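PDB 3TQK: phospho-2-dehydro-3-deoxyheptonate aldolase from Francisella tularensis, which probably catalyses the stereospecific condensation of phosphoenolpyruvate with D-erythrose 4-phosphate to DAHP, the first step of chorismate biosynthesis. Local coordinates for residues R37-N42 with D48-V53; A41-G46 with D292-M297; K82-I87 with K332-L337. All blocks are in the same frame, centred on the assembly; numbering follows the deposited sequence.

Contact 1 (R37-N42 with D48-V53); sequences RKEIAN and DDRVAV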
loop_
_atom_site.group_PDB
_atom_site.type_symbol
_atom_site.label_atom_id
_atom_site.label_comp_id
_atom_site.label_asym_id
_atom_site.label_seq_id
_atom_site.Cartn_x
_atom_site.Cartn_y
_atom_site.Cartn_z
ATOM N N ARG A 37 1.640 17.467 -20.390
ATOM C CA ARG A 37 2.598 17.062 -19.358
ATOM C C ARG A 37 3.601 18.171 -19.060
ATOM O O ARG A 37 3.925 18.417 -17.896
ATOM C CB ARG A 37 3.352 15.794 -19.751
ATOM C CG ARG A 37 2.604 14.530 -19.491
ATOM C CD ARG A 37 3.439 13.340 -19.881
ATOM N NE ARG A 37 2.800 12.057 -19.601
ATOM C CZ ARG A 37 3.271 10.884 -20.022
ATOM N NH1 ARG A 37 4.381 10.830 -20.735
ATOM N NH2 ARG A 37 2.637 9.753 -19.733
ATOM N N LYS A 38 4.106 18.821 -20.106
ATOM C CA LYS A 38 5.011 19.951 -19.916
ATOM C C LYS A 38 4.270 21.073 -19.185
ATOM O O LYS A 38 4.781 21.656 -18.234
ATOM C CB LYS A 38 5.562 20.471 -21.246
ATOM C CG LYS A 38 6.560 19.551 -21.943
ATOM C CD LYS A 38 7.083 20.243 -23.213
ATOM C CE LYS A 38 7.518 19.259 -24.308
ATOM N NZ LYS A 38 7.434 19.908 -25.672
ATOM N N GLU A 39 3.052 21.344 -19.626
ATOM C CA GLU A 39 2.224 22.360 -18.998
ATOM C C GLU A 39 1.937 22.115 -17.510
ATOM O O GLU A 39 2.052 23.045 -16.714
ATOM C CB GLU A 39 0.929 22.541 -19.786
ATOM C CG GLU A 39 1.173 23.149 -21.191
ATOM C CD GLU A 39 -0.116 23.529 -21.929
ATOM O OE1 GLU A 39 -1.218 23.331 -21.364
ATOM O OE2 GLU A 39 -0.013 24.043 -23.078
ATOM N N ILE A 40 1.574 20.895 -17.113
ATOM C CA ILE A 40 1.285 20.646 -15.686
ATOM C C ILE A 40 2.575 20.653 -14.854
ATOM O O ILE A 40 2.560 21.111 -13.708
ATOM C CB ILE A 40 0.485 19.334 -15.431
ATOM C CG1 ILE A 40 -0.028 19.272 -13.990
ATOM C CG2 ILE A 40 1.325 18.088 -15.737
ATOM C CD1 ILE A 40 -0.891 20.431 -13.555
ATOM N N ALA A 41 3.680 20.161 -15.417
ATOM C CA ALA A 41 4.966 20.199 -14.712
ATOM C C ALA A 41 5.352 21.647 -14.344
ATOM O O ALA A 41 5.759 21.913 -13.216
ATOM C CB ALA A 41 6.086 19.529 -15.544
ATOM N N ASN A 42 5.187 22.571 -15.284
ATOM C CA ASN A 42 5.498 23.980 -15.059
ATOM C C ASN A 42 4.577 24.633 -14.040
ATOM O O ASN A 42 5.016 25.452 -13.237
ATOM C CB ASN A 42 5.444 24.747 -16.372
ATOM C CG ASN A 42 6.687 24.532 -17.216
ATOM O OD1 ASN A 42 7.812 24.633 -16.721
ATOM N ND2 ASN A 42 6.493 24.278 -18.502
ATOM N N ASP A 48 4.493 28.585 -14.175
ATOM C CA ASP A 48 3.277 29.124 -14.769
ATOM C C ASP A 48 2.318 29.359 -13.602
ATOM O O ASP A 48 2.289 28.563 -12.657
ATOM C CB ASP A 48 2.699 28.113 -15.768
ATOM C CG ASP A 48 1.439 28.607 -16.476
ATOM O OD1 ASP A 48 1.148 29.821 -16.437
ATOM O OD2 ASP A 48 0.758 27.765 -17.108
ATOM N N ASP A 49 1.539 30.436 -13.656
ATOM C CA ASP A 49 0.657 30.786 -12.538
ATOM C C ASP A 49 -0.827 30.532 -12.839
ATOM O O ASP A 49 -1.709 30.886 -12.047
ATOM C CB ASP A 49 0.907 32.227 -12.048
ATOM C CG ASP A 49 0.846 33.251 -13.149
ATOM O OD1 ASP A 49 0.460 32.880 -14.283
ATOM O OD2 ASP A 49 1.185 34.439 -12.867
ATOM N N ARG A 50 -1.092 29.920 -13.985
ATOM C CA ARG A 50 -2.357 29.227 -14.197
ATOM C C ARG A 50 -2.558 28.187 -13.100
ATOM O O ARG A 50 -1.591 27.728 -12.489
ATOM C CB ARG A 50 -2.376 28.529 -15.554
ATOM C CG ARG A 50 -2.485 29.484 -16.725
ATOM C CD ARG A 50 -2.842 28.750 -18.000
ATOM N NE ARG A 50 -1.945 27.630 -18.237
ATOM C CZ ARG A 50 -2.145 26.680 -19.140
ATOM N NH1 ARG A 50 -3.224 26.700 -19.925
ATOM N NH2 ARG A 50 -1.250 25.697 -19.259
ATOM N N VAL A 51 -3.812 27.843 -12.840
ATOM C CA VAL A 51 -4.142 26.831 -11.849
ATOM C C VAL A 51 -4.602 25.574 -12.599
ATOM O O VAL A 51 -5.301 25.681 -13.591
ATOM C CB VAL A 51 -5.207 27.365 -10.881
ATOM C CG1 VAL A 51 -5.892 26.243 -10.133
ATOM C CG2 VAL A 51 -4.564 28.336 -9.891
ATOM N N ALA A 52 -4.151 24.399 -12.163
ATOM C CA ALA A 52 -4.540 23.125 -12.780
ATOM C C ALA A 52 -5.833 22.647 -12.140
ATOM O O ALA A 52 -5.992 22.757 -10.921
ATOM C CB ALA A 52 -3.465 22.076 -12.578
ATOM N N VAL A 53 -6.750 22.127 -12.951
ATOM C CA VAL A 53 -8.037 21.661 -12.452
ATOM C C VAL A 53 -8.283 20.261 -12.967
ATOM O O VAL A 53 -8.428 20.052 -14.180
ATOM C CB VAL A 53 -9.192 22.593 -12.878
ATOM C CG1 VAL A 53 -10.525 22.052 -12.398
ATOM C CG2 VAL A 53 -8.966 24.006 -12.330
HETATM O O HOH W 1 1.663 25.474 -18.058
HETATM O O HOH W 2 -3.451 24.723 -22.149
#
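The turn that leads from helix 27-45 into strand 51-56, the first strand of a TIM barrel, is tied down by a salt-bridge network in which R50 joins E39 of the helix to D48 of the turn. R50 NH2 gives E39 OE1 a nearly straight bond of 3.2 Å (N-H...O angle 167°). The acceptor lies in the guanidinium plane, whereas the donor comes in from well above the carboxylate, 72° out of its plane. The arginine chain bends at its third torsion (chi3 -52°), and NE faces back to the turn, meeting the syn lone pair of D48 OD2 at 2.9 Å. The third nitrogen, NH1, is held by the carbonyl oxygen of H81. Two waters fill in the network: one gives bonds to E39 O and to D48 OD2 (2.6 Å from the latter) and accepts one from R50 NH2, and the other bridges R50 NH1 to E39 OE1. With every nitrogen engaged, the guanidinium has little freedom to rotate. A weak bond from D48 N to N42 O, 3.3 Å, adds a backbone link where the chain leaves the helix.

Deeper in, the contact becomes apolar. I40 CD1 reaches A52 CB at 3.2 Å, closer than normal van der Waals contact, so the exact spacing is doubtful. I40 also touches L85 and F294, on the strands flanking A52. Helix 27-45, lying across the N-terminal ends of the strands, is an extra element added to the (beta/alpha)8 barrel and covers its floor.

Contact 2 (A41-G46 with D292-M297); sequences ANIIHG and DIFGVM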
loop_
_atom_site.group_PDB
_atom_site.type_symbol
_atom_site.label_atom_id
_atom_site.label_comp_id
_atom_site.label_asym_id
_atom_site.label_seq_id
_atom_site.Cartn_x
_atom_site.Cartn_y
_atom_site.Cartn_z
ATOM N N ALA A 41 3.680 20.161 -15.417
ATOM C CA ALA A 41 4.966 20.199 -14.712
ATOM C C ALA A 41 5.352 21.647 -14.344
ATOM O O ALA A 41 5.759 21.913 -13.216
ATOM C CB ALA A 41 6.086 19.529 -15.544
ATOM N N ASN A 42 5.187 22.571 -15.284
ATOM C CA ASN A 42 5.498 23.980 -15.059
ATOM C C ASN A 42 4.577 24.633 -14.040
ATOM O O ASN A 42 5.016 25.452 -13.237
ATOM C CB ASN A 42 5.444 24.747 -16.372
ATOM C CG ASN A 42 6.687 24.532 -17.216
ATOM O OD1 ASN A 42 7.812 24.633 -16.721
ATOM N ND2 ASN A 42 6.493 24.278 -18.502
ATOM N N ILE A 43 3.303 24.274 -14.069
ATOM C CA ILE A 43 2.386 24.748 -13.042
ATOM C C ILE A 43 2.794 24.201 -11.657
ATOM O O ILE A 43 2.864 24.958 -10.702
ATOM C CB ILE A 43 0.936 24.417 -13.383
ATOM C CG1 ILE A 43 0.503 25.216 -14.620
ATOM C CG2 ILE A 43 0.035 24.751 -12.218
ATOM C CD1 ILE A 43 -0.770 24.692 -15.303
ATOM N N ILE A 44 3.108 22.910 -11.573
ATOM C CA ILE A 44 3.504 22.263 -10.302
ATOM C C ILE A 44 4.736 22.925 -9.667
ATOM O O ILE A 44 4.817 23.063 -8.440
ATOM C CB ILE A 44 3.792 20.731 -10.496
ATOM C CG1 ILE A 44 2.499 19.958 -10.742
ATOM C CG2 ILE A 44 4.491 20.144 -9.275
ATOM C CD1 ILE A 44 2.690 18.533 -11.313
ATOM N N HIS A 45 5.678 23.345 -10.515
ATOM C CA HIS A 45 6.923 23.964 -10.079
ATOM C C HIS A 45 6.846 25.480 -9.966
ATOM O O HIS A 45 7.807 26.119 -9.541
ATOM C CB HIS A 45 8.053 23.582 -11.031
ATOM C CG HIS A 45 8.564 22.195 -10.824
ATOM N ND1 HIS A 45 9.590 21.903 -9.953
ATOM C CD2 HIS A 45 8.197 21.019 -11.382
ATOM C CE1 HIS A 45 9.830 20.607 -9.978
ATOM N NE2 HIS A 45 8.999 20.044 -10.839
ATOM N N GLY A 46 5.712 26.058 -10.347
ATOM C CA GLY A 46 5.474 27.481 -10.141
ATOM C C GLY A 46 5.900 28.368 -11.288
ATOM O O GLY A 46 5.783 29.593 -11.197
ATOM N N ASP A 292 1.113 29.590 -3.716
ATOM C CA ASP A 292 1.358 28.279 -3.081
ATOM C C ASP A 292 0.446 27.158 -3.583
ATOM O O ASP A 292 0.880 26.007 -3.682
ATOM C CB ASP A 292 1.192 28.358 -1.557
ATOM C CG ASP A 292 2.308 29.140 -0.869
ATOM O OD1 ASP A 292 3.426 29.246 -1.413
ATOM O OD2 ASP A 292 2.063 29.620 0.251
ATOM N N ILE A 293 -0.821 27.489 -3.830
ATOM C CA ILE A 293 -1.781 26.539 -4.377
ATOM C C ILE A 293 -1.673 26.628 -5.887
ATOM O O ILE A 293 -1.810 27.714 -6.453
ATOM C CB ILE A 293 -3.229 26.856 -3.938
ATOM C CG1 ILE A 293 -3.362 26.821 -2.406
ATOM C CG2 ILE A 293 -4.203 25.867 -4.565
ATOM C CD1 ILE A 293 -4.669 27.446 -1.844
ATOM N N PHE A 294 -1.389 25.501 -6.537
ATOM C CA PHE A 294 -1.348 25.450 -8.004
ATOM C C PHE A 294 -2.553 24.787 -8.635
ATOM O O PHE A 294 -2.799 24.980 -9.832
ATOM C CB PHE A 294 -0.093 24.732 -8.509
ATOM C CG PHE A 294 -0.194 23.223 -8.506
ATOM C CD1 PHE A 294 -0.760 22.543 -9.577
ATOM C CD2 PHE A 294 0.316 22.482 -7.446
ATOM C CE1 PHE A 294 -0.837 21.170 -9.587
ATOM C CE2 PHE A 294 0.243 21.094 -7.444
ATOM C CZ PHE A 294 -0.340 20.439 -8.522
ATOM N N GLY A 295 -3.286 23.985 -7.863
ATOM C CA GLY A 295 -4.333 23.134 -8.433
ATOM C C GLY A 295 -5.430 22.735 -7.462
ATOM O O GLY A 295 -5.272 22.840 -6.243
ATOM N N VAL A 296 -6.560 22.310 -8.030
ATOM C CA VAL A 296 -7.664 21.756 -7.266
ATOM C C VAL A 296 -8.205 20.503 -7.951
ATOM O O VAL A 296 -7.915 20.251 -9.128
ATOM C CB VAL A 296 -8.793 22.787 -7.072
ATOM C CG1 VAL A 296 -8.280 23.986 -6.289
ATOM C CG2 VAL A 296 -9.378 23.231 -8.424
HETATM N N MSE A 297 -8.953 19.704 -7.194
HETATM C CA MSE A 297 -9.720 18.588 -7.754
HETATM C C MSE A 297 -11.186 18.832 -7.482
HETATM O O MSE A 297 -11.548 19.267 -6.396
HETATM C CB MSE A 297 -9.334 17.261 -7.118
HETATM C CG MSE A 297 -7.844 17.060 -6.910
HETATM SE SE MSE A 297 -7.434 15.184 -6.532
HETATM C CE MSE A 297 -8.095 14.395 -8.203
#
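The last helical turns of 27-45 pass beside the start of strand 293-299, the eighth strand of the barrel, and the backbones come nearest at I44 and F294, whose CA atoms are 6.2 Å apart. Just beyond, G46 takes a positive phi of 91° in a Schellman motif, one of whose two bonds back into the last turn runs from G46 N to I43 O. On the strand side, F294 has a psi close to that of a helix, a local departure from the extended chain, although its backbone still pairs with A52 and V260 of the neighbouring strands.

F294 points at the helix and carries the whole contact for its segment. Its CG sits between the backbone N and the carbonyl carbon (chi1 82°), which turns one face of the ring to the helix. I44 lies alongside it and points the same way, with its CA over the ring centre, 4.1 Å above the plane. Further out, I44 CG1 makes a CH-pi contact, 4.0 Å from the F294 centroid and 28° off the ring normal; its nearest ring atom is F294 CZ at 3.6 Å. I43 comes in differently, crossing the phenyl side chain at about a right angle. Its CG2 methyl approaches the ring obliquely, 3.5 Å from F294 CD1, and also reaches F294 CB at 3.7 Å. H227 meets the same ring edge-to-face.

All three touching residues are buried, and what joins them is dispersion with one weak aromatic component. Attachment here therefore depends on matched shape, the flat ring against the branched isoleucines, while polar links of this helix end lie outside the contact, among them a backbone bond between I44 and K259 and weak bonds from H45 NE2 to N225 and Q224.

Contact 3 (K82-I87 with K332-L337); sequences KDILII and KMLEML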
loop_
_atom_site.group_PDB
_atom_site.type_symbol
_atom_site.label_atom_id
_atom_site.label_comp_id
_atom_site.label_asym_id
_atom_site.label_seq_id
_atom_site.Cartn_x
_atom_site.Cartn_y
_atom_site.Cartn_z
ATOM N N LYS A 82 -6.272 30.406 -20.824
ATOM C CA LYS A 82 -5.266 31.387 -20.417
ATOM C C LYS A 82 -5.065 31.395 -18.894
ATOM O O LYS A 82 -3.999 31.797 -18.413
ATOM C CB LYS A 82 -5.635 32.794 -20.895
ATOM C CG LYS A 82 -5.705 32.916 -22.414
ATOM C CD LYS A 82 -6.015 34.342 -22.862
ATOM C CE LYS A 82 -7.013 34.374 -24.021
ATOM N NZ LYS A 82 -7.396 35.780 -24.400
ATOM N N ASP A 83 -6.087 30.937 -18.160
ATOM C CA ASP A 83 -6.114 30.986 -16.693
ATOM C C ASP A 83 -6.033 29.632 -16.006
ATOM O O ASP A 83 -5.586 29.541 -14.873
ATOM C CB ASP A 83 -7.399 31.684 -16.249
ATOM C CG ASP A 83 -7.488 33.092 -16.772
ATOM O OD1 ASP A 83 -6.445 33.771 -16.731
ATOM O OD2 ASP A 83 -8.577 33.524 -17.217
ATOM N N ILE A 84 -6.441 28.585 -16.708
ATOM C CA ILE A 84 -6.691 27.282 -16.106
ATOM C C ILE A 84 -6.221 26.176 -17.038
ATOM O O ILE A 84 -6.456 26.251 -18.236
ATOM C CB ILE A 84 -8.213 27.124 -15.899
ATOM C CG1 ILE A 84 -8.649 27.720 -14.573
ATOM C CG2 ILE A 84 -8.635 25.692 -15.910
ATOM C CD1 ILE A 84 -10.176 27.700 -14.443
ATOM N N LEU A 85 -5.564 25.157 -16.491
ATOM C CA LEU A 85 -5.295 23.931 -17.242
ATOM C C LEU A 85 -6.297 22.875 -16.779
ATOM O O LEU A 85 -6.263 22.454 -15.620
ATOM C CB LEU A 85 -3.867 23.437 -17.024
ATOM C CG LEU A 85 -3.480 22.149 -17.768
ATOM C CD1 LEU A 85 -3.574 22.321 -19.293
ATOM C CD2 LEU A 85 -2.080 21.679 -17.372
ATOM N N ILE A 86 -7.200 22.480 -17.678
ATOM C CA ILE A 86 -8.235 21.500 -17.377
ATOM C C ILE A 86 -7.724 20.125 -17.735
ATOM O O ILE A 86 -7.251 19.899 -18.857
ATOM C CB ILE A 86 -9.551 21.775 -18.139
ATOM C CG1 ILE A 86 -10.221 23.039 -17.592
ATOM C CG2 ILE A 86 -10.507 20.604 -17.987
ATOM C CD1 ILE A 86 -11.292 23.599 -18.468
ATOM N N ILE A 87 -7.787 19.225 -16.755
ATOM C CA ILE A 87 -7.399 17.835 -16.930
ATOM C C ILE A 87 -8.580 16.986 -16.512
ATOM O O ILE A 87 -9.098 17.147 -15.412
ATOM C CB ILE A 87 -6.202 17.455 -16.047
ATOM C CG1 ILE A 87 -4.991 18.331 -16.388
ATOM C CG2 ILE A 87 -5.869 15.959 -16.237
ATOM C CD1 ILE A 87 -3.794 18.063 -15.518
ATOM N N LYS A 332 -19.528 27.173 -13.149
ATOM C CA LYS A 332 -19.421 28.270 -12.182
ATOM C C LYS A 332 -18.104 28.206 -11.424
ATOM O O LYS A 332 -17.492 29.229 -11.130
ATOM C CB LYS A 332 -20.577 28.261 -11.171
ATOM C CG LYS A 332 -21.720 29.196 -11.531
ATOM C CD LYS A 332 -22.828 28.494 -12.329
ATOM C CE LYS A 332 -23.977 28.015 -11.426
ATOM N NZ LYS A 332 -25.003 29.080 -11.213
HETATM N N MSE A 333 -17.695 26.992 -11.093
HETATM C CA MSE A 333 -16.470 26.783 -10.355
HETATM C C MSE A 333 -15.256 27.167 -11.213
HETATM O O MSE A 333 -14.318 27.768 -10.709
HETATM C CB MSE A 333 -16.399 25.337 -9.863
HETATM C CG MSE A 333 -17.470 25.039 -8.822
HETATM SE SE MSE A 333 -17.685 23.167 -8.386
HETATM C CE MSE A 333 -16.277 23.044 -7.033
ATOM N N LEU A 334 -15.298 26.854 -12.505
ATOM C CA LEU A 334 -14.238 27.276 -13.419
ATOM C C LEU A 334 -14.196 28.810 -13.506
ATOM O O LEU A 334 -13.122 29.410 -13.435
ATOM C CB LEU A 334 -14.415 26.645 -14.803
ATOM C CG LEU A 334 -14.296 25.115 -14.900
ATOM C CD1 LEU A 334 -14.754 24.632 -16.267
ATOM C CD2 LEU A 334 -12.878 24.620 -14.619
ATOM N N GLU A 335 -15.366 29.440 -13.622
ATOM C CA GLU A 335 -15.452 30.902 -13.607
ATOM C C GLU A 335 -14.758 31.458 -12.362
ATOM O O GLU A 335 -13.952 32.382 -12.454
ATOM C CB GLU A 335 -16.913 31.382 -13.655
ATOM C CG GLU A 335 -17.621 31.184 -15.005
ATOM C CD GLU A 335 -19.136 31.422 -14.936
ATOM O OE1 GLU A 335 -19.614 32.045 -13.957
ATOM O OE2 GLU A 335 -19.858 30.985 -15.864
HETATM N N MSE A 336 -15.070 30.882 -11.203
HETATM C CA MSE A 336 -14.480 31.328 -9.946
HETATM C C MSE A 336 -12.963 31.199 -9.948
HETATM O O MSE A 336 -12.271 32.092 -9.465
HETATM C CB MSE A 336 -15.037 30.530 -8.773
HETATM C CG MSE A 336 -16.466 30.859 -8.423
HETATM SE SE MSE A 336 -17.223 29.453 -7.317
HETATM C CE MSE A 336 -16.242 29.817 -5.667
ATOM N N LEU A 337 -12.460 30.079 -10.465
ATOM C CA LEU A 337 -11.016 29.829 -10.503
ATOM C C LEU A 337 -10.289 30.769 -11.472
ATOM O O LEU A 337 -9.193 31.253 -11.169
ATOM C CB LEU A 337 -10.718 28.372 -10.856
ATOM C CG LEU A 337 -10.918 27.403 -9.689
ATOM C CD1 LEU A 337 -11.159 26.007 -10.187
ATOM C CD2 LEU A 337 -9.717 27.430 -8.750
#
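I84 and L337 cross at about a right angle, the isoleucine driving its CD1 methyl toward the helix while the leucine offers the base of its side chain. I84 CD1 lies 3.7 Å from L337 CB and 3.6 Å from L334 O, so the methyl rests on the helix between L334 and L337, residues about one turn apart. It gets there because CG1 stands anti to the carbonyl carbon (chi1 -86°) and the chain then runs on extended. L334 spreads its two methyls over successive outward residues of the strand: CD2 is 4.1 Å from I84 CD1, and CD1 is 4.2 Å from I86 CD1.

This is the outer layer of the TIM barrel, where helix 327-344, the last of the chain, packs on strand 84-89; its residues 332-337 and residues 84-87 of the strand run roughly antiparallel (147°, axes 10.3 Å apart). V53 of the neighbouring first strand, 51-56, touches I84, L334 and L337, and F80 of helix 63-80 packs on L334. At the start of the strand the chemistry turns polar, with D83 forming a salt bridge to R345 and a hydrogen bond to Q342 beyond the apolar patch.

All three contacts gather around the first strand of the barrel, 51-56. Contacts 1 and 2 share helix 27-45 and approach from the floor: A52 and F294, one from each contact, sit on adjacent strands paired by backbone bonds. Contact 3 lies on the outer side, where strand 84-89, the first strand's other neighbour, meets the closing helix 327-344; V53 O bonds to I87 N at 2.8 Å to tie contact 1 to it. Contacts 2 and 3 are buried and join through apolar side chains, one aromatic with aliphatic and one aliphatic throughout. Contact 1 is only partly buried, and its ion pairs and waters lie where the connecting turn approaches the surface.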